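Rubber oxygenase (Streptomyces sp., PDB 5O1L) catalyses the oxidative endo-type cleavage of poly(cis-1,4-isoprene) rubber, using a non-covalently bound b-type heme to add oxygen to the double bonds of the polymer. Local coordinates at residues G119-K124 with G176-Y181; P356-F361 with V374-E379. All coordinates share one frame; numbering follows the deposited sequence.

Interaction 1: residues G119-K124 with G176-Y181; sequences GAQFSK and GDLDAY. With BU3 ((R,R)-2,3-butanediol), chain F.
The methyl group of A120 sits against the backbone of the 177-180 turn, its CB 3.5 Å from L178 O and 3.6 Å from D177 O. This is the close part of the contact: with no side chain beyond CB, the helix comes near enough for the CA atoms of A120 and L178 to lie 4.8 Å apart. Beside it, one water donates to two main-chain carbonyls, A120 O at 2.8 Å and G176 O at 2.7 Å, and so bridges helix and loop. A butanediol molecule, probably from the crystallisation liquor, makes a second bridge, with its O5 donating to S123 O and its O6 to G176 O. G176 O thus accepts from both the water and the diol. The solvent side is looser. With CG anti to the backbone N (chi1 -168°), L178 brings its branched end to the helix although its CB does not point there: CD1 lies 3.6 Å from Q121 NE2, while CD2 meets the aliphatic part of K124, 3.9 Å from CE. These are van der Waals contacts with two exposed side chains. Within the loop, D177 OD2 accepts from D179 N at 3.0 Å, met from above the carboxylate plane, which makes an Asx turn; A180 N bonds to D177 O in the type I beta turn D177-A180, docked on the flank of helix 113-125.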
loop_
_atom_site.group_PDB
_atom_site.type_symbol
_atom_site.label_atom_id
_atom_site.label_comp_id
_atom_site.label_asym_id
_atom_site.label_seq_id
_atom_site.Cartn_x
_atom_site.Cartn_y
_atom_site.Cartn_z
ATOM N N GLY A 119 1.694 15.945 6.301
ATOM C CA GLY A 119 1.035 14.686 6.049
ATOM C C GLY A 119 1.375 13.595 7.004
ATOM O O GLY A 119 0.508 12.790 7.361
ATOM N N ALA A 120 2.642 13.594 7.431
ATOM C CA ALA A 120 3.074 12.625 8.459
ATOM C C ALA A 120 2.384 12.934 9.791
ATOM O O ALA A 120 1.900 12.016 10.458
ATOM C CB ALA A 120 4.583 12.722 8.629
ATOM N N GLN A 121 2.311 14.216 10.134
ATOM C CA GLN A 121 1.596 14.595 11.365
ATOM C C GLN A 121 0.121 14.238 11.317
ATOM O O GLN A 121 -0.449 13.721 12.285
ATOM C CB GLN A 121 1.777 16.048 11.696
ATOM C CG GLN A 121 3.168 16.396 12.139
ATOM C CD GLN A 121 3.578 15.823 13.524
ATOM O OE1 GLN A 121 2.758 15.430 14.379
ATOM N NE2 GLN A 121 4.858 15.760 13.726
ATOM N N PHE A 122 -0.510 14.442 10.170
ATOM C CA PHE A 122 -1.909 14.092 10.021
ATOM C C PHE A 122 -2.128 12.610 10.210
ATOM O O PHE A 122 -3.066 12.167 10.885
ATOM C CB PHE A 122 -2.354 14.510 8.573
ATOM C CG PHE A 122 -3.671 13.998 8.132
ATOM C CD1 PHE A 122 -4.868 14.460 8.688
ATOM C CD2 PHE A 122 -3.722 12.945 7.227
ATOM C CE1 PHE A 122 -6.050 13.969 8.221
ATOM C CE2 PHE A 122 -4.947 12.418 6.819
ATOM C CZ PHE A 122 -6.124 12.965 7.317
ATOM N N SER A 123 -1.282 11.796 9.597
ATOM C CA SER A 123 -1.362 10.344 9.677
ATOM C C SER A 123 -1.263 9.870 11.116
ATOM O O SER A 123 -1.957 8.947 11.519
ATOM C CB SER A 123 -0.302 9.729 8.770
ATOM O OG SER A 123 -0.642 9.888 7.389
ATOM N N LYS A 124 -0.399 10.484 11.877
ATOM C CA LYS A 124 -0.283 10.180 13.309
ATOM C C LYS A 124 -1.503 10.607 14.068
ATOM O O LYS A 124 -2.077 9.820 14.811
ATOM C CB LYS A 124 0.969 10.862 13.841
ATOM C CG LYS A 124 1.192 10.701 15.355
ATOM C CD LYS A 124 1.838 9.361 15.730
ATOM C CE LYS A 124 2.435 9.549 17.138
ATOM N NZ LYS A 124 2.652 8.298 17.894
ATOM N N GLY A 176 3.258 6.202 5.647
ATOM C CA GLY A 176 2.656 7.096 6.614
ATOM C C GLY A 176 3.406 7.293 7.881
ATOM O O GLY A 176 2.907 7.839 8.817
ATOM N N ASP A 177 4.648 6.858 7.910
ATOM C CA ASP A 177 5.458 6.976 9.099
ATOM C C ASP A 177 5.687 8.418 9.475
ATOM O O ASP A 177 5.878 9.315 8.645
ATOM C CB ASP A 177 6.818 6.275 8.899
ATOM C CG ASP A 177 7.647 6.234 10.148
ATOM O OD1 ASP A 177 7.344 5.466 11.100
ATOM O OD2 ASP A 177 8.616 6.990 10.226
ATOM N N LEU A 178 5.735 8.682 10.782
ATOM C CA LEU A 178 5.919 10.003 11.289
ATOM C C LEU A 178 7.204 10.709 10.887
ATOM O O LEU A 178 7.264 11.922 10.783
ATOM C CB LEU A 178 5.798 9.977 12.833
ATOM C CG LEU A 178 5.686 11.268 13.511
ATOM C CD1 LEU A 178 4.657 12.269 12.983
ATOM C CD2 LEU A 178 5.472 10.946 15.042
ATOM N N ASP A 179 8.244 9.915 10.589
ATOM C CA ASP A 179 9.523 10.444 10.202
ATOM C C ASP A 179 9.916 10.149 8.767
ATOM O O ASP A 179 11.098 10.204 8.385
ATOM C CB ASP A 179 10.602 9.798 11.114
ATOM C CG ASP A 179 10.279 9.887 12.601
ATOM O OD1 ASP A 179 10.444 11.000 13.048
ATOM O OD2 ASP A 179 9.761 8.946 13.149
ATOM N N ALA A 180 8.925 9.724 7.969
ATOM C CA ALA A 180 9.181 9.037 6.695
ATOM C C ALA A 180 10.303 9.634 5.883
ATOM O O ALA A 180 11.227 8.876 5.471
ATOM C CB ALA A 180 7.909 8.985 5.872
ATOM N N TYR A 181 10.278 10.917 5.604
ATOM C CA TYR A 181 11.209 11.552 4.727
ATOM C C TYR A 181 12.199 12.473 5.428
ATOM O O TYR A 181 12.944 13.199 4.766
ATOM C CB TYR A 181 10.482 12.279 3.544
ATOM C CG TYR A 181 9.796 11.294 2.623
ATOM C CD1 TYR A 181 10.535 10.562 1.750
ATOM C CD2 TYR A 181 8.441 11.037 2.686
ATOM C CE1 TYR A 181 9.998 9.588 0.890
ATOM C CE2 TYR A 181 7.869 10.081 1.788
ATOM C CZ TYR A 181 8.686 9.364 0.916
ATOM O OH TYR A 181 8.097 8.454 0.068
HETATM O O6 BU3 F . 0.792 6.906 10.094
HETATM C C3 BU3 F . 0.576 5.584 10.548
HETATM C C4 BU3 F . 0.448 4.803 9.255
HETATM C C2 BU3 F . -0.678 5.589 11.394
HETATM O O5 BU3 F . -0.551 6.594 12.395
HETATM C C1 BU3 F . -0.942 4.251 12.086
HETATM O O HOH W 1 2.694 9.386 10.959
#

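Interaction 2: residues P356-F361 with V374-E379; sequences PLLVAF and VLWTLE
Two successive helices of an all-helical fold, 345-362 and 373-393, pack here chiefly through L358, with F361 adding a second contact. The segment axes approach to 11.1 Å and cross at -65°, a separation spanned by side chains. L358 reaches the second helix with both methyls: CD2 lies 3.6 Å from L375 O and 3.8 Å from E379 CB, while CD1 stands 4.0 Å from L375 CB. Its CG lies over one face of the W376 six-membered ring, 4.1 Å from the centroid and 23° off the normal, which is CH-pi geometry. F361, one turn after L358, meets the same indole at its edge, F361 CD2 being 4.0 Å from W376 CH2; the two side chains cross at about a right angle. With CG anti to the carbonyl carbon (chi1 -60°), W376 directs its indole back toward helix 345-362, where V371 of the connecting loop also touches it. An alanine in place of W376 would probably open a gap beside L358 and leave the F361 ring without this neighbour. E379 extends past L358 CD2, and its OE1 forms a salt bridge with R362, so a charged pair borders the apolar patch. The contact is thus a helix-loop-helix crossing within the helical fold, with a leucine over the indole face and a phenylalanine at its edge.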
loop_
_atom_site.group_PDB
_atom_site.type_symbol
_atom_site.label_atom_id
_atom_site.label_comp_id
_atom_site.label_asym_id
_atom_site.label_seq_id
_atom_site.Cartn_x
_atom_site.Cartn_y
_atom_site.Cartn_z
ATOM N N PRO A 356 -19.879 6.287 13.533
ATOM C CA PRO A 356 -19.685 7.747 13.288
ATOM C C PRO A 356 -19.818 8.563 14.569
ATOM O O PRO A 356 -19.282 9.668 14.620
ATOM C CB PRO A 356 -20.766 8.077 12.283
ATOM C CG PRO A 356 -21.204 6.797 11.678
ATOM C CD PRO A 356 -20.894 5.698 12.648
ATOM N N LEU A 357 -20.513 8.059 15.582
ATOM C CA LEU A 357 -20.606 8.765 16.857
ATOM C C LEU A 357 -19.319 8.687 17.606
ATOM O O LEU A 357 -18.900 9.669 18.225
ATOM C CB LEU A 357 -21.763 8.245 17.727
ATOM C CG LEU A 357 -23.142 8.331 17.049
ATOM C CD1 LEU A 357 -24.115 7.545 17.877
ATOM C CD2 LEU A 357 -23.472 9.810 16.930
ATOM N N LEU A 358 -18.675 7.527 17.542
ATOM C CA LEU A 358 -17.366 7.392 18.207
ATOM C C LEU A 358 -16.395 8.330 17.523
ATOM O O LEU A 358 -15.609 8.994 18.166
ATOM C CB LEU A 358 -16.868 5.986 18.102
ATOM C CG LEU A 358 -17.156 5.136 19.345
ATOM C CD1 LEU A 358 -18.595 4.828 19.437
ATOM C CD2 LEU A 358 -16.317 3.855 19.423
ATOM N N VAL A 359 -16.445 8.390 16.177
ATOM C CA VAL A 359 -15.536 9.268 15.472
ATOM C C VAL A 359 -15.784 10.723 15.878
ATOM O O VAL A 359 -14.847 11.478 16.176
ATOM C CB VAL A 359 -15.669 9.059 13.945
ATOM C CG1 VAL A 359 -14.841 10.104 13.220
ATOM C CG2 VAL A 359 -15.194 7.610 13.616
ATOM N N ALA A 360 -17.058 11.155 15.858
ATOM C CA ALA A 360 -17.344 12.514 16.264
ATOM C C ALA A 360 -16.904 12.837 17.664
ATOM O O ALA A 360 -16.450 13.915 17.962
ATOM C CB ALA A 360 -18.812 12.802 16.093
ATOM N N PHE A 361 -17.062 11.877 18.569
ATOM C CA PHE A 361 -16.578 12.073 19.947
ATOM C C PHE A 361 -15.049 12.249 19.956
ATOM O O PHE A 361 -14.509 13.130 20.617
ATOM C CB PHE A 361 -16.970 10.860 20.803
ATOM C CG PHE A 361 -16.391 10.885 22.170
ATOM C CD1 PHE A 361 -16.781 11.868 23.033
ATOM C CD2 PHE A 361 -15.493 9.912 22.561
ATOM C CE1 PHE A 361 -16.235 11.937 24.305
ATOM C CE2 PHE A 361 -14.993 9.921 23.864
ATOM C CZ PHE A 361 -15.314 10.944 24.682
ATOM N N VAL A 374 -20.062 -2.918 22.865
ATOM C CA VAL A 374 -19.139 -3.602 21.915
ATOM C C VAL A 374 -18.441 -2.532 21.017
ATOM O O VAL A 374 -17.387 -2.798 20.472
ATOM C CB VAL A 374 -19.846 -4.681 21.081
ATOM C CG1 VAL A 374 -20.923 -4.081 20.158
ATOM C CG2 VAL A 374 -18.907 -5.530 20.267
ATOM N N LEU A 375 -19.039 -1.360 20.820
ATOM C CA LEU A 375 -18.339 -0.314 20.044
ATOM C C LEU A 375 -17.063 0.064 20.703
ATOM O O LEU A 375 -16.089 0.269 19.984
ATOM C CB LEU A 375 -19.225 0.918 19.777
ATOM C CG LEU A 375 -20.008 0.881 18.477
ATOM C CD1 LEU A 375 -19.124 1.153 17.267
ATOM C CD2 LEU A 375 -20.731 -0.435 18.285
ATOM N N TRP A 376 -17.069 0.243 21.987
ATOM C CA TRP A 376 -15.833 0.643 22.678
ATOM C C TRP A 376 -14.838 -0.493 22.637
ATOM O O TRP A 376 -13.621 -0.250 22.485
ATOM C CB TRP A 376 -16.139 1.105 24.093
ATOM C CG TRP A 376 -17.056 2.266 24.141
ATOM C CD1 TRP A 376 -18.323 2.231 24.626
ATOM C CD2 TRP A 376 -16.826 3.593 23.731
ATOM N NE1 TRP A 376 -18.903 3.454 24.536
ATOM C CE2 TRP A 376 -18.019 4.333 24.004
ATOM C CE3 TRP A 376 -15.732 4.267 23.152
ATOM C CZ2 TRP A 376 -18.137 5.701 23.756
ATOM C CZ3 TRP A 376 -15.868 5.624 22.874
ATOM C CH2 TRP A 376 -17.048 6.331 23.205
ATOM N N THR A 377 -15.297 -1.741 22.762
ATOM C CA THR A 377 -14.428 -2.896 22.639
ATOM C C THR A 377 -13.786 -2.958 21.259
ATOM O O THR A 377 -12.608 -3.263 21.129
ATOM C CB THR A 377 -15.287 -4.183 22.900
ATOM O OG1 THR A 377 -15.766 -4.058 24.264
ATOM C CG2 THR A 377 -14.516 -5.446 22.681
ATOM N N LEU A 378 -14.557 -2.736 20.226
ATOM C CA LEU A 378 -14.074 -2.740 18.863
ATOM C C LEU A 378 -13.034 -1.642 18.678
ATOM O O LEU A 378 -11.952 -1.901 18.130
ATOM C CB LEU A 378 -15.252 -2.502 17.904
ATOM C CG LEU A 378 -14.819 -2.261 16.431
ATOM C CD1 LEU A 378 -14.096 -3.462 15.806
ATOM C CD2 LEU A 378 -16.058 -1.914 15.634
ATOM N N GLU A 379 -13.347 -0.420 19.122
ATOM C CA GLU A 379 -12.402 0.658 19.002
ATOM C C GLU A 379 -11.068 0.307 19.659
ATOM O O GLU A 379 -9.985 0.567 19.088
ATOM C CB GLU A 379 -12.985 1.962 19.565
ATOM C CG GLU A 379 -12.037 3.123 19.434
ATOM C CD GLU A 379 -12.454 4.333 20.221
ATOM O OE1 GLU A 379 -12.716 4.227 21.442
ATOM O OE2 GLU A 379 -12.501 5.447 19.647
#

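Interaction 1 and interaction 2 lie in separate parts of the single chain, their centres 24 Å apart and their nearest atoms about 11 Å apart, without touching. They follow in series: helix 113-125 meets the loop between helices 161-169 and 187-204 before helices 345-362 and 373-393 pair. No helix is common to both. Interaction 1 lies nearer the chain's centre, its own centre 15 Å from it; that of interaction 2 lies 26 Å out. Helix 127-142, which follows helix 113-125, touches V359 and E379, linking the neighbourhoods indirectly. Both are structural packing away from the annotated sites, within a heme-dependent oxygenase built from helices and loops.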